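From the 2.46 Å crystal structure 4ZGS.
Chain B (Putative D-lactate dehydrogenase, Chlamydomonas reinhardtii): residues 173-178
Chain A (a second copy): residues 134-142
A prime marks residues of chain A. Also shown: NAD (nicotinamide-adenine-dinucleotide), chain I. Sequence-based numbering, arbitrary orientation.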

ATOM      1  N   GLY B 173     -15.300   5.848 -12.885  1.00 39.47           N
ATOM      2  CA  GLY B 173     -14.840   7.200 -13.075  1.00 42.52           C
ATOM      3  C   GLY B 173     -15.804   8.157 -13.746  1.00 45.48           C
ATOM      4  O   GLY B 173     -17.042   7.978 -13.744  1.00 46.55           O
ATOM      5  N   VAL B 174     -15.198   9.183 -14.329  1.00 46.85           N
ATOM      6  CA  VAL B 174     -15.898  10.298 -14.971  1.00 48.43           C
ATOM      7  C   VAL B 174     -15.195  10.782 -16.229  1.00 47.92           C
ATOM      8  O   VAL B 174     -13.947  10.811 -16.327  1.00 49.04           O
ATOM      9  CB  VAL B 174     -16.068  11.459 -13.967  1.00 50.23           C
ATOM     10  CG1 VAL B 174     -15.688  12.785 -14.546  1.00 57.36           C
ATOM     11  CG2 VAL B 174     -17.463  11.439 -13.369  1.00 45.78           C
ATOM     12  N   GLU B 175     -16.007  11.158 -17.206  1.00 51.56           N
ATOM     13  CA  GLU B 175     -15.496  11.732 -18.449  1.00 50.95           C
ATOM     14  C   GLU B 175     -15.093  13.170 -18.219  1.00 45.81           C
ATOM     15  O   GLU B 175     -15.706  13.858 -17.402  1.00 45.12           O
ATOM     16  CB  GLU B 175     -16.542  11.651 -19.564  1.00 56.32           C
ATOM     17  CG  GLU B 175     -16.556  10.307 -20.248  1.00 61.75           C
ATOM     18  CD  GLU B 175     -17.477  10.261 -21.440  1.00 65.68           C
ATOM     19  OE1 GLU B 175     -18.007  11.340 -21.808  1.00 68.01           O
ATOM     20  OE2 GLU B 175     -17.683   9.138 -21.977  1.00 64.70           O
ATOM     21  N   MET B 176     -14.013  13.605 -18.854  1.00 47.70           N
ATOM     22  CA  MET B 176     -13.681  15.012 -18.799  1.00 40.24           C
ATOM     23  C   MET B 176     -14.215  15.832 -19.968  1.00 41.88           C
ATOM     24  O   MET B 176     -14.285  17.064 -19.875  1.00 37.52           O
ATOM     25  CB  MET B 176     -12.173  15.200 -18.705  1.00 42.40           C
ATOM     26  CG  MET B 176     -11.797  16.224 -17.652  1.00 38.79           C
ATOM     27  SD  MET B 176     -10.050  16.448 -17.755  1.00 92.80           S
ATOM     28  CE  MET B 176      -9.593  14.732 -17.704  1.00 80.71           C
ATOM     29  N   ARG B 177     -14.635  15.186 -21.050  1.00 48.66           N
ATOM     30  CA  ARG B 177     -14.812  15.934 -22.301  1.00 50.57           C
ATOM     31  C   ARG B 177     -15.632  17.212 -22.253  1.00 60.77           C
ATOM     32  O   ARG B 177     -15.178  18.216 -22.736  1.00 77.80           O
ATOM     33  CB  ARG B 177     -15.433  15.108 -23.418  1.00 47.07           C
ATOM     34  CG  ARG B 177     -15.506  15.964 -24.692  1.00 48.17           C
ATOM     35  CD  ARG B 177     -15.689  15.201 -26.012  1.00 52.39           C
ATOM     36  NE  ARG B 177     -15.502  16.130 -27.126  1.00 47.93           N
ATOM     37  CZ  ARG B 177     -15.488  15.800 -28.416  1.00 45.34           C
ATOM     38  NH1 ARG B 177     -15.652  14.545 -28.816  1.00 37.06           N
ATOM     39  NH2 ARG B 177     -15.273  16.745 -29.315  1.00 47.16           N
ATOM     40  N   HIS B 178     -16.846  17.225 -21.768  1.00 43.58           N
ATOM     41  CA  HIS B 178     -17.582  18.506 -21.885  1.00 44.89           C
ATOM     42  C   HIS B 178     -17.664  19.312 -20.622  1.00 45.12           C
ATOM     43  O   HIS B 178     -18.489  20.218 -20.521  1.00 53.76           O
ATOM     44  CB  HIS B 178     -18.979  18.255 -22.442  1.00 44.28           C
ATOM     45  CG  HIS B 178     -18.932  17.751 -23.841  1.00 47.58           C
ATOM     46  ND1 HIS B 178     -19.104  16.422 -24.155  1.00 46.32           N
ATOM     47  CD2 HIS B 178     -18.602  18.373 -24.997  1.00 53.58           C
ATOM     48  CE1 HIS B 178     -18.956  16.256 -25.456  1.00 50.62           C
ATOM     49  NE2 HIS B 178     -18.650  17.426 -25.991  1.00 58.08           N
TER
HETATM   50  PA  NAD I1000     -13.524   0.878 -34.125  1.00165.13           P
HETATM   51  O1A NAD I1000     -14.029  -0.025 -35.184  1.00158.06           O
HETATM   52  O2A NAD I1000     -14.153   2.151 -34.556  1.00158.55           O
HETATM   53  O5B NAD I1000     -11.923   0.965 -34.119  1.00162.85           O
HETATM   54  C5B NAD I1000     -11.107  -0.051 -34.701  1.00161.53           C
HETATM   55  C4B NAD I1000     -10.292   0.495 -35.830  1.00160.60           C
HETATM   56  O4B NAD I1000      -9.032  -0.301 -36.012  1.00159.40           O
HETATM   57  C3B NAD I1000     -11.027   0.442 -37.120  1.00159.96           C
HETATM   58  O3B NAD I1000     -11.035   1.738 -37.782  1.00157.57           O
HETATM   59  C2B NAD I1000     -10.319  -0.513 -37.967  1.00159.60           C
HETATM   60  O2B NAD I1000     -10.402  -0.100 -39.357  1.00158.55           O
HETATM   61  C1B NAD I1000      -8.917  -0.485 -37.494  1.00159.26           C
HETATM   62  N9A NAD I1000      -8.164  -1.615 -37.865  1.00158.01           N
HETATM   63  C8A NAD I1000      -8.655  -2.842 -38.400  1.00157.08           C
HETATM   64  N7A NAD I1000      -7.583  -3.713 -38.657  1.00157.02           N
HETATM   65  C5A NAD I1000      -6.435  -3.040 -38.297  1.00157.35           C
HETATM   66  C6A NAD I1000      -5.034  -3.323 -38.293  1.00157.56           C
HETATM   67  N6A NAD I1000      -4.538  -4.570 -38.746  1.00157.26           N
HETATM   68  N1A NAD I1000      -4.243  -2.439 -37.878  1.00157.83           N
HETATM   69  C2A NAD I1000      -4.521  -1.324 -37.461  1.00158.07           C
HETATM   70  N3A NAD I1000      -5.732  -0.894 -37.391  1.00158.00           N
HETATM   71  C4A NAD I1000      -6.806  -1.703 -37.799  1.00157.83           C
HETATM   72  O3  NAD I1000     -14.069   0.454 -32.677  1.00165.53           O
HETATM   73  PN  NAD I1000     -13.751   1.243 -31.321  1.00159.75           P
HETATM   74  O1N NAD I1000     -14.970   1.821 -30.706  1.00159.95           O
HETATM   75  O2N NAD I1000     -12.927   2.447 -31.580  1.00159.88           O
HETATM   76  O5D NAD I1000     -12.994   0.270 -30.305  1.00164.38           O
HETATM   77  C5D NAD I1000     -13.498  -1.027 -29.968  1.00160.06           C
HETATM   78  C4D NAD I1000     -12.455  -1.646 -29.115  1.00160.44           C
HETATM   79  O4D NAD I1000     -12.480  -1.056 -27.758  1.00163.37           O
HETATM   80  C3D NAD I1000     -12.661  -3.083 -28.898  1.00161.71           C
HETATM   81  O3D NAD I1000     -12.216  -3.859 -30.041  1.00159.87           O
HETATM   82  C2D NAD I1000     -11.827  -3.335 -27.725  1.00162.17           C
HETATM   83  O2D NAD I1000     -10.471  -3.593 -28.165  1.00163.56           O
HETATM   84  C1D NAD I1000     -11.861  -2.096 -26.908  1.00161.35           C
HETATM   85  N1N NAD I1000     -12.594  -2.297 -25.720  1.00163.73           N
HETATM   86  C2N NAD I1000     -12.061  -1.872 -24.480  1.00164.68           C
HETATM   87  C3N NAD I1000     -12.772  -2.082 -23.299  1.00164.86           C
HETATM   88  C7N NAD I1000     -12.192  -1.626 -21.963  1.00164.44           C
HETATM   89  O7N NAD I1000     -10.990  -1.667 -21.770  1.00163.60           O
HETATM   90  N7N NAD I1000     -13.045  -1.170 -20.925  1.00163.80           N
HETATM   91  C4N NAD I1000     -14.025  -2.721 -23.344  1.00164.04           C
HETATM   92  C5N NAD I1000     -14.558  -3.150 -24.577  1.00161.94           C
HETATM   93  C6N NAD I1000     -13.851  -2.939 -25.755  1.00163.20           C
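Chain A, residues 134-142: YSPESVAEH

Three acidic side chains organise this contact, two from chain A and one from chain B. Met176 N donates a short, nearly straight hydrogen bond to Glu141′ OE1, at 2.6 Å with an angle of 170° at the hydrogen. The other carboxylate oxygen, Glu141′ OE2, lies 2.9 Å from Arg177 N. The carboxylate of Glu141′ therefore sits against two successive backbone nitrogens of chain B. Arg177 NH1 forms a salt bridge with Glu137′ OE2 at 2.9 Å, and the pair is also hydrogen-bonded. Glu137′ OE2 meets the guanidinium at its edge, near its plane. The Arg177 side chain is extended, with chi1 to chi3 all t. The CA-to-CB bond of Glu175 runs sideways, but the end of the side chain comes nearer to chain A. Ser138′ OG donates a hydrogen bond to Glu175 OE2 at 2.8 Å. Ser135′ CB is 2.9 Å from the same Glu175 OE2, a tight approach.

Chain A begins as loop at Tyr134′ and Ser135′; Glu137′ to His142′ are helical, and the helix continues later in the chain. Ser138′ N bonds back to Ser135′ O at 2.9 Å, and Glu141′ N to Glu137′ O at 2.8 Å. Glu137′ and Glu141′ are one helical turn apart, so both point toward chain B. Val139′ points away. Chain B has no regular helix or strand here. The closest CA atoms across the contact are those of Glu175 and Ser138′, 5.7 Å apart.

Packing is modest, with 323 Å² buried in total. Glu175 CD rests 3.9 Å from Glu137′ CB, while Glu175 CA is 3.3 Å from Glu141′ OE1. Met176 CB lies 3.7 Å from Glu141′ OE1. Gly173 makes no contact, and Val174 turns its side chain away. Tyr134′ makes no contact with chain B; its ring edge meets the cofactor, Tyr134′ CE2 lying 3.1 Å from NAD C5N.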

ATOM      1  N   TYR A 134     -19.635   1.597 -26.032  1.00 82.81           N
ATOM      2  CA  TYR A 134     -19.396   2.517 -24.921  1.00 77.56           C
ATOM      3  C   TYR A 134     -18.945   3.884 -25.475  1.00 63.11           C
ATOM      4  O   TYR A 134     -18.452   3.946 -26.598  1.00 53.39           O
ATOM      5  CB  TYR A 134     -18.320   1.967 -23.974  1.00 80.27           C
ATOM      6  CG  TYR A 134     -18.322   0.468 -23.791  1.00 80.32           C
ATOM      7  CD1 TYR A 134     -19.505  -0.249 -23.646  1.00 81.57           C
ATOM      8  CD2 TYR A 134     -17.129  -0.235 -23.764  1.00 81.04           C
ATOM      9  CE1 TYR A 134     -19.492  -1.639 -23.481  1.00 81.68           C
ATOM     10  CE2 TYR A 134     -17.102  -1.608 -23.598  1.00 82.08           C
ATOM     11  CZ  TYR A 134     -18.279  -2.312 -23.455  1.00 80.24           C
ATOM     12  OH  TYR A 134     -18.221  -3.683 -23.290  1.00 75.99           O
ATOM     13  N   SER A 135     -19.112   4.961 -24.699  1.00 59.25           N
ATOM     14  CA  SER A 135     -18.584   6.281 -25.078  1.00 61.60           C
ATOM     15  C   SER A 135     -17.096   6.244 -25.342  1.00 47.29           C
ATOM     16  O   SER A 135     -16.321   5.978 -24.454  1.00 43.84           O
ATOM     17  CB  SER A 135     -18.817   7.326 -23.981  1.00 68.54           C
ATOM     18  OG  SER A 135     -20.167   7.397 -23.589  1.00 87.77           O
ATOM     19  N   PRO A 136     -16.694   6.541 -26.569  1.00 50.42           N
ATOM     20  CA  PRO A 136     -15.303   6.414 -27.005  1.00 49.08           C
ATOM     21  C   PRO A 136     -14.407   7.409 -26.249  1.00 46.58           C
ATOM     22  O   PRO A 136     -13.199   7.192 -26.125  1.00 41.48           O
ATOM     23  CB  PRO A 136     -15.368   6.742 -28.506  1.00 47.36           C
ATOM     24  CG  PRO A 136     -16.631   7.539 -28.663  1.00 46.34           C
ATOM     25  CD  PRO A 136     -17.586   6.981 -27.651  1.00 50.64           C
ATOM     26  N   GLU A 137     -15.001   8.491 -25.753  1.00 45.74           N
ATOM     27  CA  GLU A 137     -14.275   9.404 -24.880  1.00 39.22           C
ATOM     28  C   GLU A 137     -13.796   8.742 -23.604  1.00 40.59           C
ATOM     29  O   GLU A 137     -12.681   9.021 -23.150  1.00 47.40           O
ATOM     30  CB  GLU A 137     -15.133  10.614 -24.507  1.00 42.26           C
ATOM     31  CG  GLU A 137     -15.245  11.630 -25.576  1.00 44.36           C
ATOM     32  CD  GLU A 137     -16.337  11.313 -26.530  1.00 52.09           C
ATOM     33  OE1 GLU A 137     -16.911  10.198 -26.398  1.00 52.00           O
ATOM     34  OE2 GLU A 137     -16.565  12.161 -27.437  1.00 50.82           O
ATOM     35  N   SER A 138     -14.638   7.900 -23.002  1.00 39.98           N
ATOM     36  CA  SER A 138     -14.275   7.254 -21.732  1.00 37.27           C
ATOM     37  C   SER A 138     -12.980   6.491 -21.858  1.00 32.29           C
ATOM     38  O   SER A 138     -12.078   6.664 -21.038  1.00 31.35           O
ATOM     39  CB  SER A 138     -15.369   6.318 -21.242  1.00 39.37           C
ATOM     40  OG  SER A 138     -16.435   7.040 -20.658  1.00 48.76           O
ATOM     41  N   VAL A 139     -12.901   5.668 -22.902  1.00 35.39           N
ATOM     42  CA  VAL A 139     -11.759   4.790 -23.122  1.00 37.91           C
ATOM     43  C   VAL A 139     -10.536   5.613 -23.500  1.00 41.67           C
ATOM     44  O   VAL A 139      -9.473   5.484 -22.881  1.00 41.21           O
ATOM     45  CB  VAL A 139     -12.106   3.704 -24.204  1.00 47.25           C
ATOM     46  CG1 VAL A 139     -10.935   2.804 -24.500  1.00 43.48           C
ATOM     47  CG2 VAL A 139     -13.307   2.887 -23.762  1.00 34.11           C
ATOM     48  N   ALA A 140     -10.704   6.538 -24.449  1.00 43.41           N
ATOM     49  CA  ALA A 140      -9.581   7.385 -24.895  1.00 28.14           C
ATOM     50  C   ALA A 140      -9.061   8.223 -23.732  1.00 32.01           C
ATOM     51  O   ALA A 140      -7.882   8.367 -23.577  1.00 26.71           O
ATOM     52  CB  ALA A 140      -9.988   8.285 -26.040  1.00 39.13           C
ATOM     53  N   GLU A 141      -9.939   8.796 -22.921  1.00 36.30           N
ATOM     54  CA  GLU A 141      -9.469   9.550 -21.777  1.00 25.53           C
ATOM     55  C   GLU A 141      -8.739   8.616 -20.765  1.00 36.91           C
ATOM     56  O   GLU A 141      -7.955   9.083 -19.961  1.00 33.44           O
ATOM     57  CB  GLU A 141     -10.630  10.274 -21.103  1.00 32.82           C
ATOM     58  CG  GLU A 141     -11.236  11.364 -21.988  1.00 38.83           C
ATOM     59  CD  GLU A 141     -12.392  12.115 -21.353  1.00 42.50           C
ATOM     60  OE1 GLU A 141     -12.747  11.831 -20.190  1.00 52.59           O
ATOM     61  OE2 GLU A 141     -12.936  13.013 -22.026  1.00 42.12           O
ATOM     62  N   HIS A 142      -9.006   7.310 -20.784  1.00 31.41           N
ATOM     63  CA  HIS A 142      -8.347   6.465 -19.810  1.00 35.50           C
ATOM     64  C   HIS A 142      -6.884   6.216 -20.163  1.00 39.21           C
ATOM     65  O   HIS A 142      -6.010   6.274 -19.300  1.00 31.18           O
ATOM     66  CB  HIS A 142      -9.082   5.142 -19.651  1.00 33.40           C
ATOM     67  CG  HIS A 142      -8.607   4.343 -18.487  1.00 37.42           C
ATOM     68  ND1 HIS A 142      -8.982   4.645 -17.195  1.00 39.27           N
ATOM     69  CD2 HIS A 142      -7.837   3.231 -18.410  1.00 31.17           C
ATOM     70  CE1 HIS A 142      -8.433   3.775 -16.370  1.00 29.69           C
ATOM     71  NE2 HIS A 142      -7.726   2.915 -17.082  1.00 30.04           N
TER